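Local atomic coordinates of Stk_08120 (Sulfolobus tokodaii str. 7, PDB entry 2EJX), a protein that probably serves as a fatty acid carrier, as a member of a thermoacidophile-specific family with a fold of the Bet v 1-like kind. Residues Q33-I38 with Y60-R65; I85-K90 with I99-N104. All blocks are in the same frame, centred on the assembly; numbering follows the deposited sequence.

Contact 1: Q33-I38 with Y60-R65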
# COMPACT_ATOMS: atom_id res chain seq x y z
N GLN A 33 3.40 -3.71 3.04
CA GLN A 33 4.16 -2.48 3.38
C GLN A 33 3.35 -1.46 4.17
O GLN A 33 3.94 -0.72 4.98
CB GLN A 33 4.75 -1.79 2.15
CG GLN A 33 5.93 -2.50 1.49
CD GLN A 33 7.24 -2.40 2.27
OE1 GLN A 33 8.25 -3.06 1.93
NE2 GLN A 33 7.24 -1.61 3.31
N ILE A 34 2.03 -1.40 3.90
CA ILE A 34 1.18 -0.31 4.42
C ILE A 34 0.16 -0.73 5.47
O ILE A 34 -0.00 -0.07 6.50
CB ILE A 34 0.49 0.47 3.24
CG1 ILE A 34 1.55 1.24 2.42
CG2 ILE A 34 -0.53 1.52 3.77
CD1 ILE A 34 1.08 1.59 1.05
N PHE A 35 -0.49 -1.88 5.25
CA PHE A 35 -1.55 -2.31 6.15
C PHE A 35 -0.97 -2.74 7.50
O PHE A 35 0.19 -3.15 7.54
CB PHE A 35 -2.42 -3.39 5.50
CG PHE A 35 -3.54 -2.84 4.67
CD1 PHE A 35 -3.28 -1.90 3.67
CD2 PHE A 35 -4.86 -3.19 4.93
CE1 PHE A 35 -4.31 -1.35 2.90
CE2 PHE A 35 -5.91 -2.64 4.17
CZ PHE A 35 -5.63 -1.74 3.15
N PRO A 36 -1.75 -2.61 8.61
CA PRO A 36 -1.20 -3.02 9.92
C PRO A 36 -0.97 -4.52 10.07
O PRO A 36 -1.92 -5.29 9.99
CB PRO A 36 -2.25 -2.56 10.94
CG PRO A 36 -3.27 -1.78 10.19
CD PRO A 36 -3.12 -2.05 8.72
N GLY A 37 0.28 -4.90 10.31
CA GLY A 37 0.61 -6.25 10.81
C GLY A 37 0.17 -7.39 9.90
O GLY A 37 -0.32 -8.41 10.37
N ILE A 38 0.38 -7.21 8.59
CA ILE A 38 0.07 -8.26 7.59
C ILE A 38 0.93 -9.51 7.81
O ILE A 38 2.16 -9.42 7.86
CB ILE A 38 0.20 -7.72 6.13
CG1 ILE A 38 -0.82 -6.62 5.85
CG2 ILE A 38 0.11 -8.86 5.07
CD1 ILE A 38 -2.25 -7.16 5.68
N TYR A 60 -7.76 -9.39 11.17
CA TYR A 60 -8.64 -9.03 10.08
C TYR A 60 -8.21 -9.76 8.82
O TYR A 60 -7.05 -10.19 8.69
CB TYR A 60 -8.68 -7.52 9.85
CG TYR A 60 -7.36 -6.94 9.41
CD1 TYR A 60 -7.06 -6.79 8.05
CD2 TYR A 60 -6.38 -6.61 10.36
CE1 TYR A 60 -5.84 -6.28 7.64
CE2 TYR A 60 -5.16 -6.08 9.96
CZ TYR A 60 -4.89 -5.94 8.59
OH TYR A 60 -3.68 -5.42 8.17
N LYS A 61 -9.19 -9.94 7.94
CA LYS A 61 -9.00 -10.53 6.61
C LYS A 61 -9.37 -9.49 5.60
O LYS A 61 -10.50 -8.99 5.60
CB LYS A 61 -9.93 -11.73 6.42
CG LYS A 61 -9.42 -12.99 6.98
CD LYS A 61 -10.50 -14.08 6.96
CE LYS A 61 -10.36 -15.02 5.77
NZ LYS A 61 -11.02 -14.49 4.55
N VAL A 62 -8.44 -9.14 4.72
CA VAL A 62 -8.71 -8.15 3.70
C VAL A 62 -8.47 -8.81 2.31
O VAL A 62 -7.60 -9.69 2.17
CB VAL A 62 -7.93 -6.81 3.94
CG1 VAL A 62 -6.44 -7.06 3.98
CG2 VAL A 62 -8.26 -5.75 2.91
N LYS A 63 -9.29 -8.43 1.35
CA LYS A 63 -9.06 -8.83 -0.05
C LYS A 63 -9.49 -7.68 -0.95
O LYS A 63 -10.17 -6.75 -0.53
CB LYS A 63 -9.82 -10.13 -0.40
CG LYS A 63 -11.32 -9.92 -0.52
CD LYS A 63 -12.01 -11.27 -0.55
CE LYS A 63 -13.48 -11.13 -1.00
NZ LYS A 63 -14.32 -10.88 0.16
N GLY A 64 -9.06 -7.67 -2.20
CA GLY A 64 -9.35 -6.54 -3.03
C GLY A 64 -8.74 -6.65 -4.43
O GLY A 64 -8.22 -7.69 -4.80
N ARG A 65 -8.80 -5.54 -5.16
CA ARG A 65 -8.44 -5.48 -6.59
C ARG A 65 -7.72 -4.19 -6.90
O ARG A 65 -8.06 -3.15 -6.36
CB ARG A 65 -9.70 -5.59 -7.48
CG ARG A 65 -9.44 -5.60 -9.02
CD ARG A 65 -10.40 -6.55 -9.77
NE ARG A 65 -9.68 -7.13 -10.91
CZ ARG A 65 -9.90 -8.34 -11.41
NH1 ARG A 65 -10.83 -9.14 -10.90
NH2 ARG A 65 -9.17 -8.76 -12.45
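At the edge of the Tyr-60 ring, near its plane, lie the carbonyl O of Pro-36 and CG1 of Val-62, while CD1 of Ile-38 approaches the ring obliquely, 4.1 Å from Tyr-60 CZ. The Phe-35 ring in turn takes the Tyr-60 hydroxyl at its edge. In this Bet v 1-like, helix-grip fold, the contact fastens the turn leaving helix 27-34 to strand 58-69 of the curved antiparallel sheet. Tyr-60 holds CG between the backbone N and the carbonyl carbon (chi1 64°), which starts the ring toward the turn. The residue suits the place because its long flat ring crosses the gap and still ends in a donor: Tyr-60 OH gives its hydrogen to Pro-36 O at 2.5 Å, standing above the carbonyl plane at a C=O...O angle of 128°. Carbon also borders Tyr-60 OH: Ile-38 CD1 lies 3.4 Å from it, and Pro-36 CD and Phe-35 CB are little farther off. An alanine in place of Tyr-60 would probably leave the Pro-36 carbonyl without this donor and open a gap between the turn and the strand. Phe-35 points its CB toward strand 58-69, and its ring also meets Tyr-77 edge-to-face. Val-62, small and beta-branched, comes obliquely to that ring, its CG2 lying 4.1 Å from Phe-35 CE2.

Contact 2: I85-K90 with I99-N104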
# COMPACT_ATOMS: atom_id res chain seq x y z
N ILE A 85 -10.47 2.42 -0.06
CA ILE A 85 -9.60 2.53 -1.25
C ILE A 85 -8.22 3.04 -0.84
O ILE A 85 -8.10 3.99 -0.05
CB ILE A 85 -10.22 3.51 -2.32
CG1 ILE A 85 -11.65 3.05 -2.67
CG2 ILE A 85 -9.42 3.49 -3.58
CD1 ILE A 85 -12.42 3.92 -3.62
N LEU A 86 -7.19 2.42 -1.38
CA LEU A 86 -5.82 2.93 -1.27
C LEU A 86 -5.39 3.51 -2.61
O LEU A 86 -5.41 2.81 -3.63
CB LEU A 86 -4.86 1.82 -0.85
CG LEU A 86 -3.37 2.13 -0.66
CD1 LEU A 86 -3.21 3.08 0.43
CD2 LEU A 86 -2.69 0.83 -0.28
N TYR A 87 -5.01 4.78 -2.60
CA TYR A 87 -4.51 5.42 -3.81
C TYR A 87 -3.02 5.63 -3.75
O TYR A 87 -2.50 6.05 -2.73
CB TYR A 87 -5.11 6.80 -3.97
CG TYR A 87 -6.61 6.83 -3.92
CD1 TYR A 87 -7.35 6.80 -5.09
CD2 TYR A 87 -7.29 6.88 -2.69
CE1 TYR A 87 -8.73 6.83 -5.05
CE2 TYR A 87 -8.68 6.91 -2.65
CZ TYR A 87 -9.39 6.88 -3.84
OH TYR A 87 -10.79 6.91 -3.84
N ILE A 88 -2.35 5.39 -4.88
CA ILE A 88 -0.98 5.84 -5.09
C ILE A 88 -0.93 6.74 -6.35
O ILE A 88 -1.25 6.28 -7.46
CB ILE A 88 0.04 4.65 -5.12
CG1 ILE A 88 -0.14 3.72 -3.89
CG2 ILE A 88 1.51 5.22 -5.14
CD1 ILE A 88 -1.02 2.45 -4.13
N ARG A 89 -0.60 8.03 -6.18
CA ARG A 89 -0.70 9.00 -7.27
C ARG A 89 0.67 9.61 -7.55
O ARG A 89 1.32 10.08 -6.64
CB ARG A 89 -1.70 10.11 -6.96
CG ARG A 89 -3.12 9.62 -6.62
CD ARG A 89 -4.01 10.82 -6.23
NE ARG A 89 -5.40 10.39 -5.98
CZ ARG A 89 -6.21 10.90 -5.06
NH1 ARG A 89 -5.82 11.92 -4.29
NH2 ARG A 89 -7.44 10.41 -4.93
N LYS A 90 1.10 9.55 -8.81
CA LYS A 90 2.28 10.25 -9.22
C LYS A 90 1.97 11.75 -9.24
O LYS A 90 0.99 12.17 -9.87
CB LYS A 90 2.76 9.75 -10.60
CG LYS A 90 3.84 10.64 -11.23
CD LYS A 90 4.46 9.98 -12.41
CE LYS A 90 5.32 10.95 -13.18
NZ LYS A 90 5.70 10.42 -14.52
N ILE A 99 -2.67 7.80 -0.37
CA ILE A 99 -3.83 8.20 0.40
C ILE A 99 -4.62 6.93 0.70
O ILE A 99 -5.04 6.24 -0.24
CB ILE A 99 -4.78 9.14 -0.39
CG1 ILE A 99 -4.03 10.36 -0.93
CG2 ILE A 99 -5.94 9.60 0.49
CD1 ILE A 99 -3.72 10.25 -2.44
N LEU A 100 -4.85 6.64 1.97
CA LEU A 100 -5.72 5.54 2.39
C LEU A 100 -7.04 6.07 2.96
O LEU A 100 -7.03 6.83 3.97
CB LEU A 100 -5.05 4.68 3.47
CG LEU A 100 -5.84 3.44 3.91
CD1 LEU A 100 -6.11 2.44 2.78
CD2 LEU A 100 -5.12 2.73 5.10
N GLU A 101 -8.15 5.70 2.34
CA GLU A 101 -9.46 6.12 2.82
C GLU A 101 -10.28 4.89 3.22
O GLU A 101 -10.61 4.06 2.39
CB GLU A 101 -10.19 6.96 1.76
CG GLU A 101 -9.51 8.26 1.38
CD GLU A 101 -10.22 9.00 0.25
OE1 GLU A 101 -11.25 8.49 -0.25
OE2 GLU A 101 -9.71 10.08 -0.18
N HIS A 102 -10.58 4.77 4.52
CA HIS A 102 -11.25 3.60 5.06
C HIS A 102 -12.65 4.00 5.54
O HIS A 102 -12.80 5.06 6.14
CB HIS A 102 -10.40 3.07 6.21
CG HIS A 102 -10.82 1.73 6.71
ND1 HIS A 102 -10.64 0.57 5.98
CD2 HIS A 102 -11.41 1.35 7.88
CE1 HIS A 102 -11.11 -0.46 6.66
NE2 HIS A 102 -11.58 -0.01 7.82
N ASP A 103 -13.65 3.16 5.32
CA ASP A 103 -15.05 3.55 5.59
C ASP A 103 -15.53 3.30 7.03
O ASP A 103 -16.68 3.66 7.40
CB ASP A 103 -16.03 2.98 4.54
CG ASP A 103 -16.41 1.50 4.78
OD1 ASP A 103 -15.94 0.85 5.77
OD2 ASP A 103 -17.18 0.96 3.95
N ASN A 104 -14.66 2.71 7.85
CA ASN A 104 -15.02 2.40 9.24
C ASN A 104 -14.24 3.26 10.22
O ASN A 104 -13.01 3.12 10.38
CB ASN A 104 -14.90 0.89 9.49
CG ASN A 104 -15.37 0.49 10.88
OD1 ASN A 104 -14.98 1.09 11.88
ND2 ASN A 104 -16.18 -0.55 10.96
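The amide N of Tyr-87 gives the shortest polar bond here, 2.8 Å to Ile-99 O and almost straight at 177° about the hydrogen. Ile-99 O also lies at the edge of the Tyr-87 ring, in its plane, 3.4 Å from Tyr-87 CD2. Ile-99 N returns a bond to Tyr-87 O, and the pair Ile-85 and Glu-101 exchanges two more, with Glu-101 N 2.9 Å from Ile-85 O. Two hydrogen-bonded pairs thus flank the non-hydrogen-bonded pair of Leu-86 and Leu-100, the regular pattern of an antiparallel beta hairpin, formed by strands 82-92 and 95-102. Leu-86 and Leu-100 both hold CG anti to the backbone N, and Leu-86 CD1 meets Leu-100 CD1 at 3.8 Å on the face turned to the interior, where Leu-86 also touches Thr-30 of helix 27-34. The other face mixes carbon with charge. Arg-89 NH2 lies 3.6 Å above one face of the Tyr-87 ring and Ile-85 CG2 above the opposite face, both offset toward the rim. Arginine suits this spot because its extended chain carries a flat guanidinium over neighbouring groups: Ile-99 CD1 lies over one face of it, 3.3 Å from Arg-89 NH1. Glu-101 reaches obliquely to the tyrosine, its carboxylate plane 62° from the ring and Glu-101 OE1 3.9 Å from Tyr-87 CE2.

Both contacts reach the same antiparallel sheet but do different work. Contact 1 is buried and ties the loop after a helix to a strand by packed side chains and a single hydrogen bond from a side chain. Contact 2 joins two neighbouring strands through repeated backbone bonds; its leucine face is interior, whereas the opposite face, where Arg-89 and Glu-101 are partly exposed, carries charged groups beside buried Tyr-87 and Ile-99. The two meet in the core between sheet and helix: Ile-34 CD1 packs on Leu-86 CD2 at 4.1 Å, and Phe-35 CE1 lies 4.2 Å from both Leu-86 CD2 and Leu-100 CD1. Phe-35 therefore touches strand 58-69 and both hairpin strands.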